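Local coordinates for protein CAS6A (Thermus thermophilus, PDB 4C97) that probably acts as a Cas6 endoribonuclease that cuts precursor CRISPR RNA into the short guide RNAs of antiviral defence, at residues 116-121 with 207-212; 172-177 with 203-208. The protein carries 1 engineered substitution. One frame throughout, in Å; residues are numbered along the deposited sequence. Where two conformers were deposited one is given.

Contact 1: residues 116-121 with 207-212; sequences GPPSRD and ATEEEA
The P118 ring lies against the methyl of A212, its CB 3.6 Å from A212 CB, in an apolar touch at the closest backbone approach of the two segments. One turn back along the helix, P118 CG sits 4.1 Å from CG of E209, whose chain runs on extended beyond that touch. The A212 methyl also faces the backbone: S119 O is 3.5 Å from A212 CB. These contacts join the loop that leads into strand 121-127, first strand of the C-terminal ferredoxin-like domain of a Cas6 protein, to the first turn of helix 209-225. That turn starts with a capping box: T208 OG1 accepts from E211 N at 3.0 Å, and E211 OE1 accepts from T208 N at 3.0 Å, met from 55° above the carboxylate plane. R174 forms a salt bridge to the same E211 oxygen. On the loop, S119 OG accepts from D121 N at 3.1 Å, an ST turn that folds the chain just as it enters the strand. R120 reaches over A207 with its aliphatic part, R120 CG being 3.9 Å from A207 CB; R120 was deposited in two conformers, and the approach of its guanidinium to A207 O is doubtful.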
loop_
_atom_site.group_PDB
_atom_site.type_symbol
_atom_site.label_atom_id
_atom_site.label_comp_id
_atom_site.label_asym_id
_atom_site.label_seq_id
_atom_site.Cartn_x
_atom_site.Cartn_y
_atom_site.Cartn_z
ATOM N N GLY A 116 11.346 3.939 -14.003
ATOM C CA GLY A 116 12.317 4.917 -13.555
ATOM C C GLY A 116 11.756 6.308 -13.778
ATOM O O GLY A 116 10.542 6.473 -13.859
ATOM N N PRO A 117 12.631 7.312 -13.880
ATOM C CA PRO A 117 14.088 7.180 -13.912
ATOM C C PRO A 117 14.693 6.679 -12.607
ATOM O O PRO A 117 14.099 6.840 -11.535
ATOM C CB PRO A 117 14.559 8.602 -14.178
ATOM C CG PRO A 117 13.488 9.458 -13.676
ATOM C CD PRO A 117 12.215 8.721 -13.951
ATOM N N PRO A 118 15.868 6.054 -12.700
ATOM C CA PRO A 118 16.549 5.676 -11.468
ATOM C C PRO A 118 16.845 6.921 -10.681
ATOM O O PRO A 118 17.130 7.983 -11.237
ATOM C CB PRO A 118 17.832 5.000 -11.957
ATOM C CG PRO A 118 18.020 5.454 -13.365
ATOM C CD PRO A 118 16.655 5.720 -13.900
ATOM N N SER A 119 16.770 6.799 -9.368
ATOM C CA SER A 119 17.163 7.899 -8.531
ATOM C C SER A 119 17.696 7.332 -7.239
ATOM O O SER A 119 17.218 6.307 -6.775
ATOM C CB SER A 119 15.974 8.821 -8.240
ATOM O OG SER A 119 16.375 9.808 -7.302
ATOM N N ARG A 120 18.694 8.000 -6.680
ATOM C CA ARG A 120 19.232 7.669 -5.363
ATOM C C ARG A 120 18.294 8.053 -4.236
ATOM O O ARG A 120 18.437 7.560 -3.123
ATOM C CB ARG A 120 20.568 8.377 -5.163
ATOM C CG ARG A 120 21.614 7.925 -6.131
ATOM C CD ARG A 120 22.943 8.567 -5.859
ATOM N NE ARG A 120 24.023 7.665 -6.253
ATOM C CZ ARG A 120 24.747 7.764 -7.361
ATOM N NH1 ARG A 120 24.542 8.746 -8.234
ATOM N NH2 ARG A 120 25.697 6.871 -7.589
ATOM N N ASP A 121 17.326 8.913 -4.534
ATOM C CA ASP A 121 16.391 9.417 -3.535
ATOM C C ASP A 121 15.008 8.804 -3.695
ATOM O O ASP A 121 14.538 8.560 -4.816
ATOM C CB ASP A 121 16.228 10.927 -3.641
ATOM C CG ASP A 121 17.501 11.683 -3.350
ATOM O OD1 ASP A 121 18.298 11.220 -2.511
ATOM O OD2 ASP A 121 17.686 12.746 -3.981
ATOM N N ALA A 207 24.540 4.704 -5.261
ATOM C CA ALA A 207 23.739 3.690 -5.932
ATOM C C ALA A 207 24.237 3.446 -7.344
ATOM O O ALA A 207 24.472 4.383 -8.101
ATOM C CB ALA A 207 22.268 4.104 -5.988
ATOM N N THR A 208 24.348 2.177 -7.722
ATOM C CA THR A 208 24.502 1.841 -9.130
ATOM C C THR A 208 23.204 2.179 -9.853
ATOM O O THR A 208 22.177 2.400 -9.209
ATOM C CB THR A 208 24.772 0.368 -9.317
ATOM O OG1 THR A 208 23.613 -0.369 -8.926
ATOM C CG2 THR A 208 25.964 -0.082 -8.485
ATOM N N GLU A 209 23.224 2.203 -11.181
ATOM C CA GLU A 209 21.989 2.446 -11.937
ATOM C C GLU A 209 20.937 1.396 -11.575
ATOM O O GLU A 209 19.791 1.736 -11.316
ATOM C CB GLU A 209 22.227 2.426 -13.451
ATOM C CG GLU A 209 20.928 2.732 -14.264
ATOM C CD GLU A 209 21.135 2.822 -15.771
ATOM O OE1 GLU A 209 22.280 2.668 -16.242
ATOM O OE2 GLU A 209 20.139 3.048 -16.494
ATOM N N GLU A 210 21.340 0.131 -11.532
ATOM C CA GLU A 210 20.428 -0.961 -11.210
ATOM C C GLU A 210 19.792 -0.773 -9.816
ATOM O O GLU A 210 18.573 -0.910 -9.615
ATOM C CB GLU A 210 21.171 -2.295 -11.291
ATOM C CG GLU A 210 20.313 -3.499 -10.979
ATOM C CD GLU A 210 21.078 -4.819 -11.042
ATOM O OE1 GLU A 210 22.286 -4.822 -10.734
ATOM O OE2 GLU A 210 20.455 -5.853 -11.395
ATOM N N GLU A 211 20.632 -0.443 -8.845
ATOM C CA GLU A 211 20.147 -0.198 -7.485
ATOM C C GLU A 211 19.149 0.960 -7.408
ATOM O O GLU A 211 18.121 0.879 -6.715
ATOM C CB GLU A 211 21.334 0.069 -6.564
ATOM C CG GLU A 211 22.160 -1.201 -6.250
ATOM C CD GLU A 211 23.524 -0.909 -5.635
ATOM O OE1 GLU A 211 23.835 0.278 -5.399
ATOM O OE2 GLU A 211 24.291 -1.875 -5.399
ATOM N N ALA A 212 19.477 2.055 -8.100
ATOM C CA ALA A 212 18.615 3.235 -8.112
ATOM C C ALA A 212 17.285 2.927 -8.827
ATOM O O ALA A 212 16.212 3.415 -8.442
ATOM C CB ALA A 212 19.356 4.412 -8.789
#

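Contact 2: residues 172-177 with 203-208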
loop_
_atom_site.group_PDB
_atom_site.type_symbol
_atom_site.label_atom_id
_atom_site.label_comp_id
_atom_site.label_asym_id
_atom_site.label_seq_id
_atom_site.Cartn_x
_atom_site.Cartn_y
_atom_site.Cartn_z
ATOM N N LEU A 172 18.910 -2.477 1.614
ATOM C CA LEU A 172 18.557 -2.647 3.019
ATOM C C LEU A 172 19.605 -2.104 3.972
ATOM O O LEU A 172 19.262 -1.546 5.006
ATOM C CB LEU A 172 18.297 -4.113 3.334
ATOM C CG LEU A 172 17.157 -4.751 2.554
ATOM C CD1 LEU A 172 16.797 -6.098 3.189
ATOM C CD2 LEU A 172 15.949 -3.860 2.454
ATOM N N GLU A 173 20.882 -2.254 3.624
ATOM C CA GLU A 173 21.962 -1.920 4.548
ATOM C C GLU A 173 22.544 -0.528 4.341
ATOM O O GLU A 173 22.992 0.091 5.299
ATOM C CB GLU A 173 23.103 -2.943 4.449
ATOM C CG GLU A 173 22.676 -4.360 4.800
ATOM C CD GLU A 173 22.121 -4.459 6.218
ATOM O OE1 GLU A 173 22.714 -3.854 7.140
ATOM O OE2 GLU A 173 21.080 -5.119 6.412
ATOM N N ARG A 174 22.558 -0.037 3.109
ATOM C CA ARG A 174 23.263 1.218 2.852
ATOM C C ARG A 174 22.334 2.438 2.790
ATOM O O ARG A 174 22.766 3.573 3.028
ATOM C CB ARG A 174 24.136 1.108 1.599
ATOM C CG ARG A 174 25.154 2.212 1.496
ATOM C CD ARG A 174 26.215 1.941 0.428
ATOM N NE ARG A 174 25.718 2.171 -0.932
ATOM C CZ ARG A 174 25.591 1.236 -1.876
ATOM N NH1 ARG A 174 25.900 -0.035 -1.648
ATOM N NH2 ARG A 174 25.145 1.578 -3.069
ATOM N N THR A 175 21.062 2.214 2.486
ATOM C CA THR A 175 20.125 3.331 2.380
ATOM C C THR A 175 20.045 4.061 3.701
ATOM O O THR A 175 19.963 3.436 4.765
ATOM C CB THR A 175 18.721 2.890 1.933
ATOM O OG1 THR A 175 18.818 2.189 0.699
ATOM C CG2 THR A 175 17.789 4.096 1.724
ATOM N N THR A 176 20.081 5.386 3.622
ATOM C CA THR A 176 19.981 6.241 4.790
ATOM C C THR A 176 18.725 7.101 4.704
ATOM O O THR A 176 17.928 6.989 3.764
ATOM C CB THR A 176 21.246 7.110 4.982
ATOM O OG1 THR A 176 21.210 7.703 6.276
ATOM C CG2 THR A 176 21.347 8.212 3.930
ATOM N N VAL A 177 18.548 7.957 5.692
ATOM C CA VAL A 177 17.473 8.908 5.704
ATOM C C VAL A 177 18.020 10.302 5.567
ATOM O O VAL A 177 18.856 10.724 6.356
ATOM C CB VAL A 177 16.630 8.788 6.989
ATOM C CG1 VAL A 177 15.678 9.942 7.100
ATOM C CG2 VAL A 177 15.852 7.462 7.010
ATOM N N HIS A 203 17.706 7.881 0.965
ATOM C CA HIS A 203 18.769 8.167 0.033
ATOM C C HIS A 203 19.764 7.029 0.066
ATOM O O HIS A 203 20.204 6.623 1.151
ATOM C CB HIS A 203 19.453 9.457 0.419
ATOM C CG HIS A 203 20.686 9.721 -0.369
ATOM N ND1 HIS A 203 20.646 10.078 -1.695
ATOM C CD2 HIS A 203 21.993 9.668 -0.028
ATOM C CE1 HIS A 203 21.879 10.243 -2.143
ATOM N NE2 HIS A 203 22.716 9.993 -1.148
ATOM N N LEU A 204 20.118 6.526 -1.112
ATOM C CA LEU A 204 21.084 5.444 -1.246
ATOM C C LEU A 204 22.397 5.975 -1.817
ATOM O O LEU A 204 22.505 6.240 -3.027
ATOM C CB LEU A 204 20.526 4.344 -2.158
ATOM C CG LEU A 204 21.454 3.157 -2.416
ATOM C CD1 LEU A 204 22.029 2.595 -1.133
ATOM C CD2 LEU A 204 20.731 2.064 -3.197
ATOM N N PRO A 205 23.408 6.146 -0.950
ATOM C CA PRO A 205 24.692 6.660 -1.419
ATOM C C PRO A 205 25.308 5.736 -2.439
ATOM O O PRO A 205 25.262 4.511 -2.278
ATOM C CB PRO A 205 25.555 6.677 -0.147
ATOM C CG PRO A 205 24.582 6.690 0.970
ATOM C CD PRO A 205 23.399 5.911 0.501
ATOM N N ARG A 206 25.915 6.349 -3.444
ATOM C CA ARG A 206 26.635 5.670 -4.518
ATOM C C ARG A 206 25.853 4.538 -5.146
ATOM O O ARG A 206 26.429 3.521 -5.533
ATOM C CB ARG A 206 27.984 5.142 -4.017
ATOM C CG ARG A 206 28.870 6.193 -3.361
ATOM C CD ARG A 206 29.587 7.123 -4.383
ATOM N NE ARG A 206 30.608 6.474 -5.220
ATOM C CZ ARG A 206 30.481 6.193 -6.518
ATOM N NH1 ARG A 206 29.361 6.471 -7.178
ATOM N NH2 ARG A 206 31.488 5.620 -7.168
ATOM N N ALA A 207 24.540 4.704 -5.261
ATOM C CA ALA A 207 23.739 3.690 -5.932
ATOM C C ALA A 207 24.237 3.446 -7.344
ATOM O O ALA A 207 24.472 4.383 -8.101
ATOM C CB ALA A 207 22.268 4.104 -5.988
ATOM N N THR A 208 24.348 2.177 -7.722
ATOM C CA THR A 208 24.502 1.841 -9.130
ATOM C C THR A 208 23.204 2.179 -9.853
ATOM O O THR A 208 22.177 2.400 -9.209
ATOM C CB THR A 208 24.772 0.368 -9.317
ATOM O OG1 THR A 208 23.613 -0.369 -8.926
ATOM C CG2 THR A 208 25.964 -0.082 -8.485
#
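R174 grips the carbonyl of P205 side-on with two nitrogens, both directed at one oxygen that lies close to the guanidinium plane. R174 NE gives the shorter bond, 2.7 Å to P205 O at 155° at the hydrogen; R174 NH2 adds a more bent one, 3.0 Å to P205 O. The side chain leaves the backbone with CG anti to N (chi1 -164°), and a bend at chi3 (76°) swings NE onto the carbonyl. Exposed R206 forms the solvent side of this grip, its end leading away from 172-177. Packing is tightest beneath the grip. L204 CD1 rests over one face of the guanidinium, 3.7 Å from R174 NE, and equally near T175 OG1, with the leucine crossing both side chains at about a right angle. T175 and L204 are buried; the threonine hydroxyl is satisfied by L171 O. At the other end the side chains are looser, meeting only at 4.2 Å, T176 CG2 to H203 CB, with the methyl near the plane of the partly exposed imidazole. H203 ND1 turns to D121. The backbones nevertheless pair firmly, T176 N to H203 O being 2.8 Å and nearly straight, with H203 N returning a bond to T176 O at 2.9 Å. This hydrogen-bonded antiparallel pair joins the start of strand 176-186 to the end of strand 199-203, the β2-β3 pairing of a ferredoxin-like sheet.

Both contacts sit at the same end of the C-terminal domain, their centres about 10 Å apart, and both are partly buried rather than deep core. They share A207 and T208, the chain between strand 199-203 and helix 209-225. Contact 1 is mostly apolar, a loop laid on a helix start, with no hydrogen bond across it; contact 2 is polar, combining strand pairing with an arginine on a loop carbonyl. They are stitched together by D121 and R120: D121 OD1 meets H203 ND1 at 2.7 Å, and R120 O lies 2.8 Å from L204 N, setting strand 121-127 beside strand 199-203. R174 acts in contact 2, while its second partner, E211, belongs to the capping box of contact 1.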